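Local structure of putative Nitroreductase (Anabaena variabilis ATCC 29413, 3EO7) at residues R16-P21 with A181-C186; G482-D487 with I502-L507. The protein binds flavin mononucleotide and is probably a flavin-dependent oxidoreductase of the nitroreductase type. One frame throughout, in Å; residues are numbered along the deposited sequence.

Contact 1. Residues R16-P21 with A181-C186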
loop_
_atom_site.group_PDB
_atom_site.type_symbol
_atom_site.label_atom_id
_atom_site.label_comp_id
_atom_site.label_asym_id
_atom_site.label_seq_id
_atom_site.Cartn_x
_atom_site.Cartn_y
_atom_site.Cartn_z
ATOM N N ARG A 16 16.843 -4.642 -12.999
ATOM C CA ARG A 16 16.648 -6.074 -13.234
ATOM C C ARG A 16 15.213 -6.586 -13.246
ATOM O O ARG A 16 14.944 -7.700 -13.746
ATOM C CB ARG A 16 17.501 -6.885 -12.242
ATOM C CG ARG A 16 18.947 -6.758 -12.712
ATOM C CD ARG A 16 19.871 -7.661 -12.189
ATOM N NE ARG A 16 19.483 -9.074 -12.199
ATOM C CZ ARG A 16 20.096 -9.915 -11.382
ATOM N NH1 ARG A 16 21.064 -9.452 -10.615
ATOM N NH2 ARG A 16 19.751 -11.185 -11.304
ATOM N N THR A 17 14.295 -5.781 -12.769
ATOM C CA THR A 17 12.900 -6.194 -12.637
ATOM C C THR A 17 11.930 -5.458 -13.565
ATOM O O THR A 17 10.720 -5.647 -13.495
ATOM C CB THR A 17 12.442 -6.098 -11.170
ATOM O OG1 THR A 17 12.707 -4.796 -10.635
ATOM C CG2 THR A 17 13.185 -7.163 -10.329
ATOM N N LYS A 18 12.487 -4.630 -14.437
ATOM C CA LYS A 18 11.687 -3.926 -15.442
ATOM C C LYS A 18 11.201 -4.968 -16.442
ATOM O O LYS A 18 11.771 -6.058 -16.535
ATOM C CB LYS A 18 12.586 -2.947 -16.205
ATOM C CG LYS A 18 13.147 -1.801 -15.367
ATOM C CD LYS A 18 13.911 -0.782 -16.162
ATOM C CE LYS A 18 14.259 0.432 -15.314
ATOM N NZ LYS A 18 15.164 1.421 -16.033
ATOM N N TYR A 19 10.182 -4.613 -17.224
ATOM C CA TYR A 19 9.818 -5.401 -18.400
ATOM C C TYR A 19 10.309 -4.591 -19.587
ATOM O O TYR A 19 10.211 -3.357 -19.585
ATOM C CB TYR A 19 8.327 -5.605 -18.535
ATOM C CG TYR A 19 7.748 -6.549 -17.528
ATOM C CD1 TYR A 19 7.776 -7.929 -17.729
ATOM C CD2 TYR A 19 7.156 -6.057 -16.376
ATOM C CE1 TYR A 19 7.208 -8.791 -16.771
ATOM C CE2 TYR A 19 6.610 -6.905 -15.438
ATOM C CZ TYR A 19 6.624 -8.257 -15.647
ATOM O OH TYR A 19 6.069 -9.030 -14.646
ATOM N N ASP A 20 10.859 -5.304 -20.564
ATOM C CA ASP A 20 11.412 -4.748 -21.783
ATOM C C ASP A 20 10.678 -5.384 -22.977
ATOM O O ASP A 20 10.605 -6.614 -23.089
ATOM C CB ASP A 20 12.887 -5.107 -21.809
ATOM C CG ASP A 20 13.591 -4.741 -23.109
ATOM O OD1 ASP A 20 12.988 -4.190 -24.056
ATOM O OD2 ASP A 20 14.804 -5.025 -23.148
ATOM N N PRO A 21 10.117 -4.554 -23.864
ATOM C CA PRO A 21 9.394 -5.165 -24.969
ATOM C C PRO A 21 10.294 -6.091 -25.792
ATOM O O PRO A 21 9.805 -7.036 -26.358
ATOM C CB PRO A 21 8.947 -3.971 -25.821
ATOM C CG PRO A 21 9.068 -2.783 -24.953
ATOM C CD PRO A 21 10.100 -3.082 -23.931
ATOM N N ALA A 181 8.702 -9.873 -7.688
ATOM C CA ALA A 181 7.772 -9.915 -6.574
ATOM C C ALA A 181 8.022 -8.837 -5.517
ATOM O O ALA A 181 7.072 -8.450 -4.860
ATOM C CB ALA A 181 7.740 -11.300 -5.885
ATOM N N TYR A 182 9.262 -8.396 -5.308
ATOM C CA TYR A 182 9.497 -7.401 -4.263
ATOM C C TYR A 182 8.724 -6.103 -4.510
ATOM O O TYR A 182 8.164 -5.546 -3.556
ATOM C CB TYR A 182 10.976 -7.127 -4.032
ATOM C CG TYR A 182 11.283 -6.659 -2.637
ATOM C CD1 TYR A 182 11.178 -7.540 -1.547
ATOM C CD2 TYR A 182 11.712 -5.355 -2.371
ATOM C CE1 TYR A 182 11.479 -7.125 -0.257
ATOM C CE2 TYR A 182 12.043 -4.960 -1.067
ATOM C CZ TYR A 182 11.931 -5.833 -0.031
ATOM O OH TYR A 182 12.267 -5.417 1.233
ATOM N N ARG A 183 8.627 -5.650 -5.775
ATOM C CA ARG A 183 7.816 -4.477 -6.089
ATOM C C ARG A 183 6.362 -4.739 -5.701
ATOM O O ARG A 183 5.743 -3.942 -4.996
ATOM C CB ARG A 183 7.842 -4.175 -7.594
ATOM C CG ARG A 183 9.198 -3.819 -8.144
ATOM C CD ARG A 183 9.033 -3.727 -9.637
ATOM N NE ARG A 183 10.190 -3.361 -10.433
ATOM C CZ ARG A 183 10.134 -2.512 -11.464
ATOM N NH1 ARG A 183 9.019 -1.836 -11.732
ATOM N NH2 ARG A 183 11.208 -2.294 -12.203
ATOM N N ARG A 184 5.832 -5.876 -6.160
ATOM C CA ARG A 184 4.426 -6.215 -5.932
ATOM C C ARG A 184 4.106 -6.379 -4.438
ATOM O O ARG A 184 3.060 -5.923 -3.966
ATOM C CB ARG A 184 4.000 -7.487 -6.703
ATOM C CG ARG A 184 4.377 -7.502 -8.177
ATOM C CD ARG A 184 3.769 -6.384 -8.995
ATOM N NE ARG A 184 3.955 -6.717 -10.406
ATOM C CZ ARG A 184 5.073 -6.531 -11.099
ATOM N NH1 ARG A 184 6.101 -5.853 -10.613
ATOM N NH2 ARG A 184 5.136 -6.981 -12.342
ATOM N N ILE A 185 4.997 -7.022 -3.696
ATOM C CA ILE A 185 4.818 -7.204 -2.270
ATOM C C ILE A 185 4.677 -5.863 -1.566
ATOM O O ILE A 185 3.803 -5.667 -0.718
ATOM C CB ILE A 185 6.040 -7.954 -1.684
ATOM C CG1 ILE A 185 5.970 -9.444 -2.039
ATOM C CG2 ILE A 185 6.112 -7.811 -0.135
ATOM C CD1 ILE A 185 7.285 -10.213 -1.806
ATOM N N CYS A 186 5.556 -4.922 -1.898
ATOM C CA CYS A 186 5.513 -3.616 -1.235
ATOM C C CYS A 186 4.267 -2.818 -1.623
ATOM O O CYS A 186 3.672 -2.162 -0.773
ATOM C CB CYS A 186 6.789 -2.857 -1.496
ATOM S SG CYS A 186 8.247 -3.637 -0.651
HETATM O O HOH W 1 8.001 -5.142 -12.715
HETATM O O HOH W 2 3.278 -8.435 -13.902
#

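Contact 2. Residues G482-D487 with I502-L507. With FMN (flavin mononucleotide), chain B; PGR (R-1,2-propanediol), chain R.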
loop_
_atom_site.group_PDB
_atom_site.type_symbol
_atom_site.label_atom_id
_atom_site.label_comp_id
_atom_site.label_asym_id
_atom_site.label_seq_id
_atom_site.Cartn_x
_atom_site.Cartn_y
_atom_site.Cartn_z
ATOM N N GLY A 482 0.517 -3.674 -11.965
ATOM C CA GLY A 482 1.849 -3.803 -11.366
ATOM C C GLY A 482 2.996 -3.931 -12.337
ATOM O O GLY A 482 4.122 -3.527 -12.038
ATOM N N GLY A 483 2.701 -4.503 -13.490
ATOM C CA GLY A 483 3.677 -4.772 -14.539
ATOM C C GLY A 483 3.456 -3.884 -15.749
ATOM O O GLY A 483 2.345 -3.738 -16.251
ATOM N N PHE A 484 4.536 -3.295 -16.236
ATOM C CA PHE A 484 4.469 -2.353 -17.348
ATOM C C PHE A 484 5.839 -2.230 -18.002
ATOM O O PHE A 484 6.843 -2.712 -17.451
ATOM C CB PHE A 484 3.967 -0.981 -16.811
ATOM C CG PHE A 484 4.668 -0.545 -15.552
ATOM C CD1 PHE A 484 5.892 0.096 -15.613
ATOM C CD2 PHE A 484 4.119 -0.848 -14.294
ATOM C CE1 PHE A 484 6.568 0.454 -14.432
ATOM C CE2 PHE A 484 4.793 -0.484 -13.121
ATOM C CZ PHE A 484 6.015 0.158 -13.201
ATOM N N PHE A 485 5.881 -1.628 -19.191
ATOM C CA PHE A 485 7.152 -1.425 -19.873
ATOM C C PHE A 485 7.804 -0.173 -19.304
ATOM O O PHE A 485 7.652 0.924 -19.847
ATOM C CB PHE A 485 6.951 -1.376 -21.374
ATOM C CG PHE A 485 6.579 -2.710 -21.972
ATOM C CD1 PHE A 485 7.368 -3.828 -21.758
ATOM C CD2 PHE A 485 5.467 -2.828 -22.802
ATOM C CE1 PHE A 485 7.031 -5.055 -22.321
ATOM C CE2 PHE A 485 5.125 -4.056 -23.372
ATOM C CZ PHE A 485 5.893 -5.158 -23.118
ATOM N N ASP A 486 8.592 -0.385 -18.240
ATOM C CA ASP A 486 9.156 0.700 -17.443
ATOM C C ASP A 486 9.753 1.864 -18.238
ATOM O O ASP A 486 9.336 3.002 -18.062
ATOM C CB ASP A 486 10.249 0.150 -16.516
ATOM C CG ASP A 486 9.707 -0.870 -15.490
ATOM O OD1 ASP A 486 9.212 -1.935 -15.949
ATOM O OD2 ASP A 486 9.799 -0.588 -14.263
ATOM N N ASP A 487 10.740 1.573 -19.064
ATOM C CA ASP A 487 11.476 2.640 -19.750
ATOM C C ASP A 487 10.648 3.315 -20.808
ATOM O O ASP A 487 10.801 4.526 -21.032
ATOM C CB ASP A 487 12.787 2.115 -20.353
ATOM C CG ASP A 487 13.824 1.717 -19.290
ATOM O OD1 ASP A 487 13.776 2.246 -18.168
ATOM O OD2 ASP A 487 14.655 0.859 -19.605
ATOM N N ILE A 502 6.774 3.766 -10.666
ATOM C CA ILE A 502 6.629 2.807 -9.560
ATOM C C ILE A 502 5.307 2.043 -9.632
ATOM O O ILE A 502 5.249 0.868 -9.331
ATOM C CB ILE A 502 6.667 3.592 -8.191
ATOM C CG1 ILE A 502 7.983 4.360 -8.057
ATOM C CG2 ILE A 502 6.446 2.682 -6.997
ATOM C CD1 ILE A 502 9.162 3.469 -8.235
ATOM N N TYR A 503 4.225 2.723 -10.012
ATOM C CA TYR A 503 2.917 2.087 -9.995
ATOM C C TYR A 503 1.989 2.800 -10.949
ATOM O O TYR A 503 2.199 3.973 -11.250
ATOM C CB TYR A 503 2.375 2.120 -8.558
ATOM C CG TYR A 503 1.146 1.302 -8.234
ATOM C CD1 TYR A 503 0.931 0.048 -8.807
ATOM C CD2 TYR A 503 0.231 1.760 -7.293
ATOM C CE1 TYR A 503 -0.184 -0.704 -8.510
ATOM C CE2 TYR A 503 -0.895 1.004 -6.950
ATOM C CZ TYR A 503 -1.083 -0.235 -7.542
ATOM O OH TYR A 503 -2.136 -1.005 -7.250
ATOM N N ILE A 504 0.978 2.060 -11.405
ATOM C CA ILE A 504 -0.054 2.536 -12.308
ATOM C C ILE A 504 -1.419 2.186 -11.722
ATOM O O ILE A 504 -1.630 1.087 -11.216
ATOM C CB ILE A 504 0.072 1.863 -13.696
ATOM C CG1 ILE A 504 1.417 2.229 -14.306
ATOM C CG2 ILE A 504 -1.135 2.156 -14.595
ATOM C CD1 ILE A 504 1.705 1.516 -15.657
ATOM N N THR A 505 -2.329 3.144 -11.789
ATOM C CA THR A 505 -3.720 2.935 -11.382
ATOM C C THR A 505 -4.632 3.416 -12.525
ATOM O O THR A 505 -4.598 4.585 -12.887
ATOM C CB THR A 505 -4.088 3.649 -10.083
ATOM O OG1 THR A 505 -3.255 3.218 -9.010
ATOM C CG2 THR A 505 -5.611 3.423 -9.729
ATOM N N THR A 506 -5.408 2.487 -13.079
ATOM C CA THR A 506 -6.349 2.756 -14.157
ATOM C C THR A 506 -7.697 3.098 -13.552
ATOM O O THR A 506 -8.057 2.589 -12.499
ATOM C CB THR A 506 -6.506 1.563 -15.147
ATOM O OG1 THR A 506 -7.042 0.413 -14.459
ATOM C CG2 THR A 506 -5.135 1.212 -15.829
ATOM N N LEU A 507 -8.408 3.983 -14.240
ATOM C CA LEU A 507 -9.706 4.441 -13.849
ATOM C C LEU A 507 -10.617 4.468 -15.079
ATOM O O LEU A 507 -10.224 4.927 -16.152
ATOM C CB LEU A 507 -9.605 5.855 -13.278
ATOM C CG LEU A 507 -8.743 6.040 -12.037
ATOM C CD1 LEU A 507 -8.375 7.507 -11.811
ATOM C CD2 LEU A 507 -9.519 5.415 -10.839
HETATM N N1 FMN B . -5.296 -6.465 -12.014
HETATM C C2 FMN B . -5.126 -6.614 -13.381
HETATM O O2 FMN B . -6.048 -6.994 -14.093
HETATM N N3 FMN B . -3.935 -6.382 -14.016
HETATM C C4 FMN B . -2.811 -6.024 -13.333
HETATM O O4 FMN B . -1.816 -5.649 -13.980
HETATM C C4A FMN B . -2.936 -5.858 -11.955
HETATM N N5 FMN B . -1.824 -5.547 -11.197
HETATM C C5A FMN B . -1.971 -5.291 -9.819
HETATM C C6 FMN B . -0.902 -4.861 -9.041
HETATM C C7 FMN B . -1.040 -4.630 -7.673
HETATM C C7M FMN B . 0.129 -4.041 -6.868
HETATM C C8 FMN B . -2.271 -4.824 -7.060
HETATM C C8M FMN B . -2.533 -4.406 -5.628
HETATM C C9 FMN B . -3.373 -5.251 -7.823
HETATM C C9A FMN B . -3.221 -5.482 -9.202
HETATM N N10 FMN B . -4.302 -5.914 -9.961
HETATM C C10 FMN B . -4.172 -6.084 -11.313
HETATM C "C1'" FMN B . -5.593 -6.372 -9.314
HETATM C "C2'" FMN B . -5.496 -7.746 -8.683
HETATM O "O2'" FMN B . -5.606 -8.759 -9.707
HETATM C "C3'" FMN B . -6.592 -7.891 -7.629
HETATM O "O3'" FMN B . -6.340 -7.004 -6.535
HETATM C "C4'" FMN B . -6.793 -9.335 -7.130
HETATM O "O4'" FMN B . -7.207 -10.207 -8.219
HETATM C "C5'" FMN B . -7.822 -9.365 -6.016
HETATM O "O5'" FMN B . -9.061 -8.852 -6.425
HETATM P P FMN B . -9.743 -7.620 -5.705
HETATM O O1P FMN B . -8.840 -6.406 -5.905
HETATM O O2P FMN B . -11.085 -7.459 -6.408
HETATM O O3P FMN B . -9.927 -7.920 -4.246
HETATM C C1 PGR R . 13.301 5.529 -17.478
HETATM C C2 PGR R . 13.709 6.423 -18.656
HETATM C C3 PGR R . 15.097 6.052 -19.168
HETATM O O1 PGR R . 13.270 6.304 -16.261
HETATM O O2 PGR R . 12.808 6.316 -19.777
#

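Contact 1. Residues R16-P21 with A181-C186
Arg183 sends an extended side chain from the first turn of helix 181-202 to the loop residue Thr17. Its NE donates to Thr17 OG1 at 2.9 Å, with an N-H...O angle of 152°, and the hydroxyl oxygen lies close to the guanidinium plane. That hydroxyl is also hydrogen-bonded to the carbonyl oxygen of Tyr13, in the helix just before, so two partners fix its rotation. The carbonyl oxygen of Thr17 sits over one face of the guanidinium, and Lys18 CG comes to 3.7 Å from Arg183 NH2.

One residue on, Arg184 bends at chi2 (-61°), which turns its guanidinium back to the same loop beside Tyr19. NH2 arrives at the edge of the phenol ring, 3.4 Å from Tyr19 CE2, with the two planes 57° apart. Two waters do much of the polar work here. Water 1 accepts from Arg184 NH1 at 2.9 Å and donates to Thr17 O; water 2 accepts from Arg184 NH2 at 2.8 Å and is hydrogen-bonded to Tyr19 OH at 2.9 Å. Thr17 O takes a further hydrogen bond from Arg180 NE.

Two arginines thus meet neutral oxygens and water here, and no carboxylate of 16-21 reaches them. Arg183 has a salt bridge to Asp486, which probably offsets its charge, while water and the phenol edge meet Arg184.

Contact 2. Residues G482-D487 with I502-L507
Phe484, in the loop between strand 477-481 and helix 486-493, lays its side chain against Ile504 of strand 500-508, two residues after Gly482 has met the flavin. Gly482 N donates to FMN N5 at 3.1 Å with an N-H...N angle of 139°, so a backbone amide addresses the isoalloxazine ring directly. Tyr503 meets the dimethylbenzene end of the same ring system: its CE1 is 3.7 Å from FMN C7M, while its OH is hydrogen-bonded to His191 NE2.

Beyond Gly483, Phe484 CG sits between the backbone N and the carbonyl carbon (chi1 47°), and the ring turns to the strand. Ile504 CD1, at the end of an extended branch, lies obliquely to that ring, 3.6 Å from Phe484 CB and equally close to CG and CD2. Phe484 CZ brings the ring edge to 4.0 Å from Ile502 O. Strand 500-508 pairs with 433-439, with a classic beta bulge where Ile502 and Tyr503 both face His437, and on its other side pairs with 477-481, the strand that leads into Gly482. With an alanine in place of this phenylalanine, Ile504 CD1 would probably lose its ring partner and a gap would open between the loop and the strand.

Phe485 is the centre of an inverse gamma turn; it points away from the strand, and its ring meets that of Phe420. Asp486 OD1 then accepts a hydrogen bond from Tyr19 N, and Asp487 O takes one at 3.0 Å from O2 of a propanediol, probably a crystallisation component.

In the fold
Contact 1 closes before contact 2 opens, yet their centres lie only 10 Å apart, on the same side of the chain's centre. The first joins the loop after helix 9-16 to helix 181-202, which belongs to the first of two nitroreductase-family parts of the chain; the second joins the loop between strand 477-481 and helix 486-493 to strand 500-508, all in the second part. Two salt bridges tie them together: Lys18 NZ to Asp487 OD1 at 2.7 Å and Arg183 NH1 to Asp486 OD2 at 2.9 Å. Arg184 CZ also packs 3.3 Å from Gly482 O, beside the flavin. The N-terminal loop and both parts therefore converge near one FMN pocket, to which each part contributes binding residues.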